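Local coordinates for protein prenylcyclase (Actinoplanes teichomyceticus, PDB 6IJ1) that probably cyclises or transfers a prenyl (isoprenoid) group, although its exact reaction has not been established, at residues R30-D33 / G38-D41; D41-A46 / G326-A331. One frame throughout, in Å; residues are numbered along the deposited sequence.

Both contacts gather round the start of helix 42-52 in a largely helical chain. Contact 1 (30-33 with 38-41) is a short-range, partly buried pairing inside the loop that leads from helix 10-23 into that helix, and backbone hydrogen bonds carry it. Contact 2 (41-46 with 326-331) is fully buried, joins residues 280 positions apart, and is made by side chains and one bridging water. D41, the last loop residue before the helix, lies in both ranges. They also touch directly: D33 OD2 takes the backbone N-H of H328, tying the loop to helix 327-341, and T45 OG1 comes within hydrogen-bonding reach of W31 O.

Contact 1. Residues R30-D33 / G38-D41; sequences RWVD and GPSD
D33 and S40 pair their backbones in both directions, a single antiparallel hydrogen-bonded bridge that closes a short excursion within the loop between helix 10-23 and helix 42-52. The stronger bond runs from S40 N to D33 O at 2.8 Å and is nearly straight, 169° at the hydrogen. Its return bond, D33 N to S40 O, is weak at 3.3 Å. S40 O also receives a CA-H...O contact from V32 CA at 3.1 Å. The bridge goes no further toward D41: W31 O and D41 O, both acceptors, stand 3.4 Å apart, and the T45 hydroxyl of helix 42-52 lies within hydrogen-bonding reach of both, with one proton to offer. The polar side chains of the bridge turn elsewhere, D33 to the backbone of F325 and H328, S40 OG to Y83 O. On the partly exposed side, V32 and P39 lie side by side and point the same way, V32 CB 3.7 Å from P39 CB. R30 brings its guanidinium edge to D41, NE being 4.9 Å from OD2, too far for a salt bridge. With V32 CG1 anti to the carbonyl carbon (chi1 -53°), that methyl sits 4.1 Å from D41 CB.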
loop_
_atom_site.group_PDB
_atom_site.type_symbol
_atom_site.label_atom_id
_atom_site.label_comp_id
_atom_site.label_asym_id
_atom_site.label_seq_id
_atom_site.Cartn_x
_atom_site.Cartn_y
_atom_site.Cartn_z
ATOM N N ARG A 30 6.992 4.784 -16.911
ATOM C CA ARG A 30 6.952 4.158 -15.595
ATOM C C ARG A 30 7.131 5.233 -14.505
ATOM O O ARG A 30 7.426 6.402 -14.763
ATOM C CB ARG A 30 8.001 3.060 -15.469
ATOM C CG ARG A 30 9.387 3.537 -15.362
ATOM C CD ARG A 30 10.447 2.410 -15.482
ATOM N NE ARG A 30 11.728 2.845 -14.887
ATOM C CZ ARG A 30 12.659 3.546 -15.540
ATOM N NH1 ARG A 30 12.454 3.887 -16.819
ATOM N NH2 ARG A 30 13.781 3.917 -14.915
ATOM N N TRP A 31 6.847 4.842 -13.261
ATOM C CA TRP A 31 7.148 5.705 -12.121
ATOM C C TRP A 31 8.102 4.956 -11.206
ATOM O O TRP A 31 8.006 3.731 -11.033
ATOM C CB TRP A 31 5.898 6.072 -11.341
ATOM C CG TRP A 31 4.976 6.955 -12.078
ATOM C CD1 TRP A 31 5.049 8.312 -12.160
ATOM C CD2 TRP A 31 3.813 6.569 -12.848
ATOM N NE1 TRP A 31 4.007 8.817 -12.921
ATOM C CE2 TRP A 31 3.234 7.761 -13.357
ATOM C CE3 TRP A 31 3.184 5.335 -13.136
ATOM C CZ2 TRP A 31 2.071 7.764 -14.192
ATOM C CZ3 TRP A 31 2.031 5.339 -13.944
ATOM C CH2 TRP A 31 1.486 6.540 -14.452
ATOM N N VAL A 32 9.012 5.708 -10.563
ATOM C CA VAL A 32 9.917 5.110 -9.577
ATOM C C VAL A 32 9.894 5.953 -8.297
ATOM O O VAL A 32 9.640 7.161 -8.320
ATOM C CB VAL A 32 11.376 4.955 -10.063
ATOM C CG1 VAL A 32 11.389 4.170 -11.438
ATOM C CG2 VAL A 32 12.055 6.330 -10.236
ATOM N N ASP A 33 10.102 5.292 -7.175
ATOM C CA ASP A 33 10.173 6.023 -5.909
ATOM C C ASP A 33 10.938 5.171 -4.910
ATOM O O ASP A 33 11.220 3.999 -5.135
ATOM C CB ASP A 33 8.779 6.374 -5.374
ATOM C CG ASP A 33 8.743 7.654 -4.533
ATOM O OD1 ASP A 33 9.815 8.127 -4.125
ATOM O OD2 ASP A 33 7.592 8.116 -4.264
ATOM N N GLY A 38 18.558 1.786 -4.700
ATOM C CA GLY A 38 18.023 2.348 -5.945
ATOM C C GLY A 38 16.508 2.469 -5.774
ATOM O O GLY A 38 15.965 2.020 -4.747
ATOM N N PRO A 39 15.771 3.066 -6.720
ATOM C CA PRO A 39 14.335 3.194 -6.554
ATOM C C PRO A 39 13.562 1.931 -6.962
ATOM O O PRO A 39 14.109 1.064 -7.589
ATOM C CB PRO A 39 14.006 4.336 -7.517
ATOM C CG PRO A 39 15.019 4.174 -8.622
ATOM C CD PRO A 39 16.275 3.670 -7.947
ATOM N N SER A 40 12.310 1.862 -6.530
ATOM C CA SER A 40 11.431 0.743 -6.930
ATOM C C SER A 40 10.817 1.104 -8.279
ATOM O O SER A 40 10.501 2.266 -8.470
ATOM C CB SER A 40 10.341 0.537 -5.919
ATOM O OG SER A 40 9.268 -0.187 -6.494
ATOM N N ASP A 41 10.670 0.127 -9.171
ATOM C CA ASP A 41 9.993 0.409 -10.460
ATOM C C ASP A 41 8.623 -0.281 -10.516
ATOM O O ASP A 41 7.635 0.420 -10.550
ATOM C CB ASP A 41 10.858 0.097 -11.686
ATOM C CG ASP A 41 11.635 -1.205 -11.624
ATOM O OD1 ASP A 41 11.232 -2.111 -10.900
ATOM O OD2 ASP A 41 12.635 -1.291 -12.333
#

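Contact 2. Residues D41-A46 / G326-A331; sequences DDWITA and GLHTTA
I44 and H328 mark the closest backbone approach, 7.1 Å between CA atoms, where the first turn of helix 42-52 faces the first turn of helix 327-341. Three buried side chains fill the gap: W43, I44 and H328. The imidazole of H328, with CG anti to its backbone N (chi1 -166°), reaches across to the other helix. There its CD2 lies 3.6 Å from W43 CZ2 and 3.8 Å from I44 CD1. The I44 methyl comes at the imidazole edge, in the ring plane, while the same CD1 also sits over the indole of its chain neighbour W43, 3.8 Å above the ring plane. The planes of the two aromatic rings are inclined at 56°. One water joins their polar edges: it accepts from W43 NE1 at 3.1 Å and hydrogen-bonds to H328 NE2 at 2.9 Å, lying in the plane of both rings as their shared partner. Each helix start also secures itself. D41 OD1 takes the N-H of D42, and G326, at the N-cap position, has its O gripped by T330 N and, from the opposite face of the carbonyl plane, by T330 OG1. The largely helical chain is consistent with the helical barrels of terpene cyclases. The ring cluster continues beyond the pair, H328 stacking on Y47 and meeting W195, W43 meeting Y34 and W96. Helices 58-71 and 91-104 pack against the 42-46 turn, while helix 10-23 lies against L327 and T330.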
loop_
_atom_site.group_PDB
_atom_site.type_symbol
_atom_site.label_atom_id
_atom_site.label_comp_id
_atom_site.label_asym_id
_atom_site.label_seq_id
_atom_site.Cartn_x
_atom_site.Cartn_y
_atom_site.Cartn_z
ATOM N N ASP A 41 10.670 0.127 -9.171
ATOM C CA ASP A 41 9.993 0.409 -10.460
ATOM C C ASP A 41 8.623 -0.281 -10.516
ATOM O O ASP A 41 7.635 0.420 -10.550
ATOM C CB ASP A 41 10.858 0.097 -11.686
ATOM C CG ASP A 41 11.635 -1.205 -11.624
ATOM O OD1 ASP A 41 11.232 -2.111 -10.900
ATOM O OD2 ASP A 41 12.635 -1.291 -12.333
ATOM N N ASP A 42 8.589 -1.612 -10.493
ATOM C CA ASP A 42 7.310 -2.357 -10.671
ATOM C C ASP A 42 6.285 -2.028 -9.578
ATOM O O ASP A 42 5.150 -1.723 -9.910
ATOM C CB ASP A 42 7.571 -3.853 -10.845
ATOM C CG ASP A 42 8.364 -4.150 -12.106
ATOM O OD1 ASP A 42 8.504 -3.255 -12.926
ATOM O OD2 ASP A 42 8.817 -5.272 -12.241
ATOM N N TRP A 43 6.676 -2.136 -8.316
ATOM C CA TRP A 43 5.753 -1.837 -7.224
ATOM C C TRP A 43 5.190 -0.434 -7.368
ATOM O O TRP A 43 3.966 -0.223 -7.395
ATOM C CB TRP A 43 6.469 -2.038 -5.890
ATOM C CG TRP A 43 5.746 -1.387 -4.735
ATOM C CD1 TRP A 43 4.378 -1.389 -4.463
ATOM C CD2 TRP A 43 6.351 -0.641 -3.668
ATOM N NE1 TRP A 43 4.133 -0.701 -3.289
ATOM C CE2 TRP A 43 5.331 -0.236 -2.796
ATOM C CE3 TRP A 43 7.679 -0.273 -3.386
ATOM C CZ2 TRP A 43 5.574 0.534 -1.635
ATOM C CZ3 TRP A 43 7.932 0.467 -2.218
ATOM C CH2 TRP A 43 6.888 0.891 -1.368
ATOM N N ILE A 44 6.070 0.576 -7.480
ATOM C CA ILE A 44 5.587 1.955 -7.502
ATOM C C ILE A 44 4.801 2.254 -8.767
ATOM O O ILE A 44 3.815 2.990 -8.721
ATOM C CB ILE A 44 6.795 2.916 -7.337
ATOM C CG1 ILE A 44 7.345 2.761 -5.914
ATOM C CG2 ILE A 44 6.443 4.374 -7.606
ATOM C CD1 ILE A 44 6.340 3.198 -4.783
ATOM N N THR A 45 5.243 1.728 -9.924
ATOM C CA THR A 45 4.472 1.926 -11.144
ATOM C C THR A 45 3.058 1.380 -10.995
ATOM O O THR A 45 2.102 2.049 -11.380
ATOM C CB THR A 45 5.214 1.236 -12.297
ATOM O OG1 THR A 45 6.454 1.932 -12.549
ATOM C CG2 THR A 45 4.394 1.262 -13.582
ATOM N N ALA A 46 2.944 0.145 -10.490
ATOM C CA ALA A 46 1.619 -0.448 -10.282
ATOM C C ALA A 46 0.791 0.385 -9.305
ATOM O O ALA A 46 -0.404 0.609 -9.518
ATOM C CB ALA A 46 1.745 -1.869 -9.782
ATOM N N GLY A 326 8.061 11.530 -3.283
ATOM C CA GLY A 326 6.700 11.927 -2.959
ATOM C C GLY A 326 5.626 11.312 -3.832
ATOM O O GLY A 326 4.450 11.691 -3.701
ATOM N N LEU A 327 5.984 10.318 -4.654
ATOM C CA LEU A 327 4.945 9.772 -5.550
ATOM C C LEU A 327 3.987 8.878 -4.759
ATOM O O LEU A 327 2.767 8.919 -4.974
ATOM C CB LEU A 327 5.535 8.957 -6.716
ATOM C CG LEU A 327 6.669 9.544 -7.554
ATOM C CD1 LEU A 327 6.753 8.688 -8.862
ATOM C CD2 LEU A 327 6.483 10.972 -7.896
ATOM N N HIS A 328 4.517 8.054 -3.842
ATOM C CA HIS A 328 3.625 7.167 -3.110
ATOM C C HIS A 328 2.669 7.963 -2.252
ATOM O O HIS A 328 1.466 7.711 -2.245
ATOM C CB HIS A 328 4.485 6.202 -2.274
ATOM C CG HIS A 328 3.739 5.026 -1.734
ATOM N ND1 HIS A 328 2.735 5.155 -0.810
ATOM C CD2 HIS A 328 3.838 3.705 -2.016
ATOM C CE1 HIS A 328 2.247 3.961 -0.528
ATOM N NE2 HIS A 328 2.891 3.050 -1.256
ATOM N N THR A 329 3.188 8.970 -1.557
ATOM C CA THR A 329 2.306 9.809 -0.719
ATOM C C THR A 329 1.258 10.493 -1.564
ATOM O O THR A 329 0.079 10.502 -1.225
ATOM C CB THR A 329 3.130 10.884 0.033
ATOM O OG1 THR A 329 4.076 10.279 0.912
ATOM C CG2 THR A 329 2.208 11.819 0.869
ATOM N N THR A 330 1.661 11.085 -2.680
ATOM C CA THR A 330 0.700 11.832 -3.479
ATOM C C THR A 330 -0.371 10.908 -4.036
ATOM O O THR A 330 -1.553 11.274 -4.015
ATOM C CB THR A 330 1.468 12.553 -4.595
ATOM O OG1 THR A 330 2.367 13.469 -3.993
ATOM C CG2 THR A 330 0.481 13.318 -5.507
ATOM N N ALA A 331 0.035 9.720 -4.512
ATOM C CA ALA A 331 -0.992 8.791 -5.006
ATOM C C ALA A 331 -1.961 8.419 -3.900
ATOM O O ALA A 331 -3.198 8.354 -4.114
ATOM C CB ALA A 331 -0.345 7.538 -5.606
HETATM O O HOH W 1 2.006 0.250 -1.210
#